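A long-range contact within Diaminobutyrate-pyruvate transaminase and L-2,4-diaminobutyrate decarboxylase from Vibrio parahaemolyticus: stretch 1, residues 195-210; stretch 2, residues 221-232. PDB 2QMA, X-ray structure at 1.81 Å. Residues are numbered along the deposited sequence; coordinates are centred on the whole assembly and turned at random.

Stretch 1 (195-210) GLPDYADKLRIVCSKK
Stretch 2 221-232: WMGLGEKAVMTV

The apolar centre of the contact gathers around Leu224, a buried residue in the loop of stretch 2 (phi/psi -93/-28, rotamer mt). Its CA-to-CB bond points sideways, but the end of the side chain comes nearer to stretch 1: Leu224 CD2 lies 4.1 Å from Leu196 CD1, 4.4 Å from Ala200 CB and 4.3 Å from Leu203 CD1, while Leu224 CD1 is 4.4 Å from Ile205 CD1. The branched leucine thus meets several neighbours at once; Leu196, Leu203 and Ile205 are all mt. Leu196 also places CD1 3.5 Å from Gly223 O. Gly223, the first residue to leave helical angles after the preceding helix, has phi/psi 101/3 in a Schellman motif; a CB there would be jammed against the preceding carbonyl.

Beyond this cluster, strands 203-208 and 229-232 run parallel, their axes inclined by 32° and 4.5 Å apart at closest approach, with extended backbones (Ile205 -107/126, Val229 -93/125). Ile205 pairs with Val229, Val206 with Met230, Cys207 with Thr231 and Ser208 with Val232, at CA-CA distances of 4.7 to 5.0 Å. One face carries Ile205, Cys207 (p), Val229 (t) and Thr231 (p), with Cys207 SG 3.4 Å from Val229 CG1. The other carries Val206 (t), Ser208 (p), selenomethionine Met230 (chi1 -129°, chi2 t, chi3 137°) and Val232 (t); Val206 CG1 meets Val232 CG2 at 3.5 Å, and Val206 CG2 lies 4.2 Å from Met230 SE.

Five backbone hydrogen bonds alternate in direction along the ladder: Ile205 N to Ala228 O (2.8 Å), Met230 N to Ile205 O (2.7 Å), Cys207 N to Met230 O (3.0 Å), Val232 N to Cys207 O (2.7 Å) and Lys209 N to Val232 O (3.1 Å). The acceptors also receive CA-H...O contacts, the shortest from Arg204 CA to Ala228 O at 3.1 Å. The small Ala228 side chain fits beside stretch 1, with Ala228 CB 3.6 Å from Leu203 O.

Before the strands, 3-10 segments 200-202 and 226-228 bring polar groups together. Arg204 (chi1 to chi3 m, m, t; chi4 -86°) folds back so that NH1 donates to Asp201 O and Leu203 O, both at 2.9 Å. Lys227 O lies over one face of the Arg204 guanidinium, 3.3 Å from Arg204 NE, at an angle too poor for a hydrogen bond. Lys227, with chi1 at 121° and the remaining angles m, t, t, donates from NZ to Leu224 O of its own stretch at 3.0 Å, while Lys227 CE comes within 3.7 Å of Asp201 O. A water accepts from Lys227 NZ (2.9 Å) and donates to Ala200 O (2.8 Å) and Leu203 O (2.7 Å), bridging the stretches.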

# COMPACT_ATOMS: atom_id res chain seq x y z
N GLY A 195 13.64 -14.52 -16.97
CA GLY A 195 13.30 -13.24 -17.64
C GLY A 195 12.47 -13.43 -18.90
O GLY A 195 12.02 -14.54 -19.24
N LEU A 196 12.25 -12.34 -19.63
CA LEU A 196 11.37 -12.45 -20.80
C LEU A 196 11.93 -13.43 -21.84
O LEU A 196 13.12 -13.40 -22.10
CB LEU A 196 11.18 -11.05 -21.43
CG LEU A 196 10.63 -9.95 -20.54
CD1 LEU A 196 10.52 -8.70 -21.45
CD2 LEU A 196 9.25 -10.39 -19.86
N PRO A 197 11.07 -14.20 -22.50
CA PRO A 197 11.47 -15.05 -23.66
C PRO A 197 11.92 -14.20 -24.87
O PRO A 197 11.59 -13.00 -24.94
CB PRO A 197 10.18 -15.85 -23.92
CG PRO A 197 9.06 -14.92 -23.52
CD PRO A 197 9.63 -14.29 -22.25
N ASP A 198 12.64 -14.79 -25.83
CA ASP A 198 13.09 -14.01 -27.03
C ASP A 198 11.95 -13.49 -27.91
O ASP A 198 12.11 -12.50 -28.60
CB ASP A 198 14.15 -14.74 -27.93
CG ASP A 198 14.72 -13.76 -29.07
OD1 ASP A 198 15.36 -12.74 -28.73
OD2 ASP A 198 14.50 -13.97 -30.29
N TYR A 199 10.78 -14.13 -27.84
CA TYR A 199 9.63 -13.64 -28.57
C TYR A 199 8.83 -12.56 -27.84
O TYR A 199 7.78 -12.15 -28.31
CB TYR A 199 8.72 -14.82 -28.97
CG TYR A 199 8.27 -15.70 -27.81
CD1 TYR A 199 7.16 -15.34 -27.02
CD2 TYR A 199 8.93 -16.90 -27.51
CE1 TYR A 199 6.73 -16.14 -25.97
CE2 TYR A 199 8.47 -17.71 -26.46
CZ TYR A 199 7.37 -17.30 -25.70
OH TYR A 199 6.90 -18.04 -24.63
N ALA A 200 9.33 -12.07 -26.70
CA ALA A 200 8.58 -11.05 -25.92
C ALA A 200 8.20 -9.80 -26.73
O ALA A 200 7.21 -9.13 -26.43
CB ALA A 200 9.37 -10.61 -24.68
N ASP A 201 9.04 -9.45 -27.70
CA ASP A 201 8.84 -8.22 -28.50
C ASP A 201 7.55 -8.30 -29.32
O ASP A 201 7.03 -7.30 -29.81
CB ASP A 201 10.04 -7.99 -29.41
CG ASP A 201 10.09 -8.98 -30.60
OD1 ASP A 201 10.24 -10.23 -30.43
OD2 ASP A 201 9.99 -8.49 -31.75
N LYS A 202 7.05 -9.52 -29.48
CA LYS A 202 5.83 -9.75 -30.23
C LYS A 202 4.58 -9.69 -29.36
O LYS A 202 3.49 -9.61 -29.90
CB LYS A 202 5.90 -11.11 -30.95
CG LYS A 202 6.81 -11.10 -32.15
CD LYS A 202 7.31 -12.53 -32.38
CE LYS A 202 7.61 -12.78 -33.83
NZ LYS A 202 9.03 -12.51 -34.08
N LEU A 203 4.74 -9.84 -28.05
CA LEU A 203 3.59 -9.94 -27.16
C LEU A 203 2.78 -8.65 -27.17
O LEU A 203 3.35 -7.53 -27.21
CB LEU A 203 4.03 -10.28 -25.73
CG LEU A 203 4.72 -11.67 -25.58
CD1 LEU A 203 5.31 -11.83 -24.16
CD2 LEU A 203 3.76 -12.81 -25.85
N ARG A 204 1.46 -8.79 -27.16
CA ARG A 204 0.59 -7.62 -27.22
C ARG A 204 -0.58 -7.76 -26.23
O ARG A 204 -1.18 -8.84 -26.12
CB ARG A 204 0.01 -7.39 -28.63
CG ARG A 204 1.03 -6.94 -29.69
CD ARG A 204 1.64 -5.57 -29.37
NE ARG A 204 2.54 -5.11 -30.45
CZ ARG A 204 3.82 -5.44 -30.53
NH1 ARG A 204 4.32 -6.24 -29.60
NH2 ARG A 204 4.60 -4.98 -31.53
N ILE A 205 -0.88 -6.65 -25.56
CA ILE A 205 -2.04 -6.55 -24.69
C ILE A 205 -3.06 -5.67 -25.43
O ILE A 205 -2.77 -4.54 -25.87
CB ILE A 205 -1.68 -5.86 -23.39
CG1 ILE A 205 -0.55 -6.60 -22.65
CG2 ILE A 205 -2.97 -5.58 -22.53
CD1 ILE A 205 0.20 -5.70 -21.61
N VAL A 206 -4.26 -6.20 -25.58
CA VAL A 206 -5.32 -5.51 -26.29
C VAL A 206 -6.19 -4.77 -25.26
O VAL A 206 -6.59 -5.34 -24.22
CB VAL A 206 -6.20 -6.54 -27.11
CG1 VAL A 206 -7.32 -5.79 -27.83
CG2 VAL A 206 -5.36 -7.39 -28.05
N CYS A 207 -6.44 -3.48 -25.50
CA CYS A 207 -7.35 -2.71 -24.65
C CYS A 207 -8.04 -1.62 -25.49
O CYS A 207 -7.76 -1.47 -26.68
CB CYS A 207 -6.60 -2.10 -23.46
SG CYS A 207 -5.39 -0.90 -23.92
N SER A 208 -8.96 -0.89 -24.88
CA SER A 208 -9.69 0.15 -25.61
C SER A 208 -8.94 1.46 -25.41
O SER A 208 -8.11 1.58 -24.51
CB SER A 208 -11.14 0.25 -25.18
OG SER A 208 -11.31 1.06 -24.05
N LYS A 209 -9.23 2.44 -26.26
CA LYS A 209 -8.73 3.79 -26.07
C LYS A 209 -9.14 4.43 -24.74
O LYS A 209 -8.50 5.39 -24.28
CB LYS A 209 -9.11 4.66 -27.28
CG LYS A 209 -8.64 4.05 -28.62
CD LYS A 209 -8.01 5.08 -29.54
CE LYS A 209 -6.50 5.22 -29.23
NZ LYS A 209 -5.79 6.16 -30.18
N LYS A 210 -10.21 3.92 -24.13
CA LYS A 210 -10.67 4.47 -22.85
C LYS A 210 -10.26 3.64 -21.60
O LYS A 210 -10.76 3.91 -20.50
CB LYS A 210 -12.20 4.72 -22.86
CG LYS A 210 -12.70 5.77 -23.85
CD LYS A 210 -12.39 7.21 -23.40
CE LYS A 210 -12.98 8.25 -24.32
NZ LYS A 210 -12.18 9.52 -24.25
N TRP A 221 6.29 -1.26 -16.74
CA TRP A 221 6.90 -1.80 -15.55
C TRP A 221 7.39 -3.23 -15.75
O TRP A 221 8.51 -3.56 -15.33
CB TRP A 221 5.93 -1.71 -14.36
CG TRP A 221 5.58 -0.27 -13.96
CD1 TRP A 221 6.35 0.86 -14.12
CD2 TRP A 221 4.37 0.16 -13.30
NE1 TRP A 221 5.70 1.97 -13.59
CE2 TRP A 221 4.48 1.57 -13.10
CE3 TRP A 221 3.20 -0.51 -12.88
CZ2 TRP A 221 3.45 2.32 -12.48
CZ3 TRP A 221 2.18 0.24 -12.28
CH2 TRP A 221 2.32 1.64 -12.08
N MSE A 222 6.59 -4.06 -16.41
CA MSE A 222 6.91 -5.48 -16.51
C MSE A 222 7.84 -5.83 -17.68
O MSE A 222 8.12 -7.01 -17.92
CB MSE A 222 5.60 -6.30 -16.54
CG MSE A 222 4.92 -6.27 -17.86
SE MSE A 222 3.18 -7.15 -17.87
CE MSE A 222 2.34 -6.23 -16.51
N GLY A 223 8.34 -4.81 -18.40
CA GLY A 223 9.41 -5.01 -19.38
C GLY A 223 8.94 -5.08 -20.85
O GLY A 223 9.77 -5.28 -21.73
N LEU A 224 7.65 -4.89 -21.11
CA LEU A 224 7.12 -5.02 -22.47
C LEU A 224 7.08 -3.69 -23.20
O LEU A 224 7.16 -3.67 -24.45
CB LEU A 224 5.72 -5.65 -22.49
CG LEU A 224 5.68 -7.05 -21.82
CD1 LEU A 224 4.20 -7.58 -21.74
CD2 LEU A 224 6.59 -8.01 -22.56
N GLY A 225 6.93 -2.61 -22.44
CA GLY A 225 6.91 -1.24 -23.00
C GLY A 225 5.55 -0.84 -23.52
O GLY A 225 4.66 -1.70 -23.78
N GLU A 226 5.37 0.47 -23.70
CA GLU A 226 4.09 0.98 -24.20
C GLU A 226 3.77 0.36 -25.56
O GLU A 226 2.59 0.21 -25.87
CB GLU A 226 4.10 2.52 -24.28
CG GLU A 226 4.37 3.17 -22.92
CD GLU A 226 4.42 4.68 -22.92
OE1 GLU A 226 4.37 5.31 -24.03
OE2 GLU A 226 4.50 5.23 -21.78
N LYS A 227 4.79 0.00 -26.36
CA LYS A 227 4.58 -0.57 -27.71
C LYS A 227 3.88 -1.95 -27.70
O LYS A 227 3.38 -2.46 -28.74
CB LYS A 227 5.91 -0.56 -28.48
CG LYS A 227 6.49 -1.88 -29.00
CD LYS A 227 7.00 -2.68 -27.93
CE LYS A 227 7.75 -3.93 -28.42
NZ LYS A 227 7.85 -4.74 -27.15
N ALA A 228 3.86 -2.58 -26.52
CA ALA A 228 3.17 -3.86 -26.34
C ALA A 228 1.62 -3.67 -26.26
O ALA A 228 0.86 -4.63 -26.34
CB ALA A 228 3.71 -4.61 -25.09
N VAL A 229 1.16 -2.44 -26.08
CA VAL A 229 -0.28 -2.21 -25.91
C VAL A 229 -0.89 -1.89 -27.25
O VAL A 229 -0.47 -0.96 -27.94
CB VAL A 229 -0.58 -1.09 -24.89
CG1 VAL A 229 -2.10 -0.88 -24.71
CG2 VAL A 229 0.06 -1.40 -23.56
N MSE A 230 -1.91 -2.68 -27.61
CA MSE A 230 -2.61 -2.57 -28.89
C MSE A 230 -3.98 -2.01 -28.57
O MSE A 230 -4.79 -2.66 -27.90
CB MSE A 230 -2.78 -4.00 -29.40
CG MSE A 230 -2.36 -4.22 -30.75
SE MSE A 230 -2.61 -6.15 -31.02
CE MSE A 230 -3.31 -5.73 -32.66
N THR A 231 -4.27 -0.79 -29.00
CA THR A 231 -5.53 -0.20 -28.60
C THR A 231 -6.61 -0.45 -29.67
O THR A 231 -6.32 -0.55 -30.87
CB THR A 231 -5.44 1.29 -28.25
OG1 THR A 231 -5.24 2.03 -29.47
CG2 THR A 231 -4.29 1.60 -27.25
N VAL A 232 -7.84 -0.58 -29.23
CA VAL A 232 -8.98 -0.74 -30.13
C VAL A 232 -9.86 0.49 -29.96
O VAL A 232 -10.00 1.01 -28.85
CB VAL A 232 -9.79 -2.03 -29.76
CG1 VAL A 232 -10.94 -2.26 -30.73
CG2 VAL A 232 -8.85 -3.25 -29.74
O HOH W 1 5.83 -6.71 -26.35